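Local coordinates for CBS domain protein (Shewanella oneidensis, PDB 3LHH) that binds adenosine monophosphate through its paired CBS domains, the CBS-domain part of a longer membrane protein that may also bind flavin adenine dinucleotide, at residues A[152-155]-A[156-159]. Numbering follows the deposited sequence.
Sequences LVTL and QDMM. With AMP (adenosine monophosphate), chain B.
Thr154 and Asp157 show how the threonine at a helix N-cap can also bind a ribose. Among the hydrogen bonds, Thr154 OG1 accepts from Asp157 N at 3.0 Å, a capping bond with an N-H...O angle of 158°, and donates its own proton to AMP O3' at 2.7 Å. The hydroxyl reaches both partners because it sits between the backbone N and the carbonyl carbon (chi1 69°). Behind the cap the first helical turn closes, Met158 N bonding to Thr154 O and Met159 N to Leu155 O at 2.8 Å.

The carboxylate of Asp157 spans the sugar diol: OD1 accepts from AMP O3' at 2.6 Å and OD2 from AMP O2' in a very short bond of 2.5 Å. A water bridges OD2 to Thr154 N, tying the aspartate back to the end of strand 149-154. Ser76, His75, Val55 and Arg77 bind the nucleotide too.

Apolar contact lies on the inner side, where Val153 CG1 meets CG of Met158, a selenomethionine, at 3.7 Å; Phe132 of helix 125-135 packs against both.

With an alanine here in place of Thr154, Asp157 N would probably lose its cap and AMP O3' its donor, leaving O3' to the aspartate among the contacts described. AMP O3' thus acts as both acceptor and donor, held between the two side chains, while O2' donates to the same carboxylate, a pairing that reads a ribose diol at this strand-to-helix junction of a CBS domain.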
loop_
_atom_site.group_PDB
_atom_site.type_symbol
_atom_site.label_atom_id
_atom_site.label_comp_id
_atom_site.label_asym_id
_atom_site.label_seq_id
_atom_site.Cartn_x
_atom_site.Cartn_y
_atom_site.Cartn_z
ATOM N N LEU A 152 -2.927 0.903 -6.559
ATOM C CA LEU A 152 -2.956 -0.190 -5.606
ATOM C C LEU A 152 -4.371 -0.679 -5.391
ATOM O O LEU A 152 -5.336 0.061 -5.601
ATOM C CB LEU A 152 -2.303 0.203 -4.273
ATOM C CG LEU A 152 -2.923 1.305 -3.424
ATOM C CD1 LEU A 152 -4.122 0.818 -2.634
ATOM C CD2 LEU A 152 -1.851 1.827 -2.482
ATOM N N VAL A 153 -4.485 -1.943 -5.004
ATOM C CA VAL A 153 -5.775 -2.517 -4.625
ATOM C C VAL A 153 -5.717 -3.010 -3.184
ATOM O O VAL A 153 -4.721 -3.602 -2.766
ATOM C CB VAL A 153 -6.169 -3.672 -5.561
ATOM C CG1 VAL A 153 -7.594 -4.162 -5.249
ATOM C CG2 VAL A 153 -6.115 -3.203 -6.964
ATOM N N THR A 154 -6.778 -2.757 -2.421
ATOM C CA THR A 154 -6.873 -3.293 -1.071
ATOM C C THR A 154 -7.881 -4.450 -0.968
ATOM O O THR A 154 -8.855 -4.531 -1.711
ATOM C CB THR A 154 -7.260 -2.211 -0.040
ATOM O OG1 THR A 154 -8.615 -1.801 -0.261
ATOM C CG2 THR A 154 -6.337 -1.001 -0.142
ATOM N N LEU A 155 -7.645 -5.338 -0.017
ATOM C CA LEU A 155 -8.591 -6.416 0.244
ATOM C C LEU A 155 -9.950 -5.802 0.569
ATOM O O LEU A 155 -10.990 -6.235 0.049
ATOM C CB LEU A 155 -8.099 -7.262 1.411
ATOM C CG LEU A 155 -9.077 -8.336 1.880
ATOM C CD1 LEU A 155 -9.205 -9.392 0.822
ATOM C CD2 LEU A 155 -8.603 -8.930 3.203
ATOM N N GLN A 156 -9.929 -4.775 1.417
ATOM C CA GLN A 156 -11.146 -4.071 1.816
ATOM C C GLN A 156 -11.964 -3.667 0.599
ATOM O O GLN A 156 -13.167 -3.905 0.529
ATOM C CB GLN A 156 -10.789 -2.825 2.628
ATOM C CG GLN A 156 -11.292 -2.832 4.066
ATOM C CD GLN A 156 -12.409 -1.823 4.319
ATOM O OE1 GLN A 156 -12.174 -0.611 4.374
ATOM N NE2 GLN A 156 -13.630 -2.327 4.488
ATOM N N ASP A 157 -11.301 -3.028 -0.359
ATOM C CA ASP A 157 -11.981 -2.587 -1.565
ATOM C C ASP A 157 -12.470 -3.764 -2.383
ATOM O O ASP A 157 -13.511 -3.698 -3.025
ATOM C CB ASP A 157 -11.063 -1.697 -2.404
ATOM C CG ASP A 157 -10.911 -0.310 -1.809
ATOM O OD1 ASP A 157 -11.690 0.015 -0.889
ATOM O OD2 ASP A 157 -10.021 0.451 -2.257
HETATM N N MSE A 158 -11.693 -4.838 -2.373
HETATM C CA MSE A 158 -12.084 -6.053 -3.059
HETATM C C MSE A 158 -13.337 -6.690 -2.464
HETATM O O MSE A 158 -14.193 -7.182 -3.194
HETATM C CB MSE A 158 -10.936 -7.051 -3.058
HETATM C CG MSE A 158 -9.914 -6.751 -4.124
HETATM SE SE MSE A 158 -10.408 -7.540 -5.838
HETATM C CE MSE A 158 -12.291 -7.045 -5.954
HETATM N N MSE A 159 -13.434 -6.686 -1.138
HETATM C CA MSE A 159 -14.603 -7.241 -0.466
HETATM C C MSE A 159 -15.826 -6.352 -0.617
HETATM O O MSE A 159 -16.940 -6.850 -0.786
HETATM C CB MSE A 159 -14.319 -7.470 1.012
HETATM C CG MSE A 159 -13.447 -8.683 1.249
HETATM SE SE MSE A 159 -13.105 -8.958 3.130
HETATM C CE MSE A 159 -12.734 -7.137 3.742
HETATM P P AMP B . -8.184 2.376 5.657
HETATM O O1P AMP B . -8.231 3.880 5.486
HETATM O O2P AMP B . -6.820 1.868 6.038
HETATM O O3P AMP B . -9.323 1.773 6.443
HETATM O "O5'" AMP B . -8.514 1.901 4.162
HETATM C "C5'" AMP B . -9.797 2.185 3.595
HETATM C "C4'" AMP B . -9.671 2.461 2.095
HETATM O "O4'" AMP B . -8.860 3.618 1.836
HETATM C "C3'" AMP B . -8.969 1.335 1.344
HETATM O "O3'" AMP B . -9.852 0.250 1.002
HETATM C "C2'" AMP B . -8.431 2.060 0.129
HETATM O "O2'" AMP B . -9.555 2.323 -0.713
HETATM C "C1'" AMP B . -8.006 3.401 0.697
HETATM N N9 AMP B . -6.596 3.418 1.189
HETATM C C8 AMP B . -6.098 2.685 2.205
HETATM N N7 AMP B . -4.790 2.950 2.429
HETATM C C5 AMP B . -4.426 3.879 1.525
HETATM C C6 AMP B . -3.182 4.615 1.220
HETATM N N6 AMP B . -2.035 4.397 1.920
HETATM N N1 AMP B . -3.232 5.519 0.224
HETATM C C2 AMP B . -4.367 5.750 -0.475
HETATM N N3 AMP B . -5.533 5.113 -0.248
HETATM C C4 AMP B . -5.616 4.182 0.722
HETATM O O HOH W 1 -8.471 -0.676 -3.875
#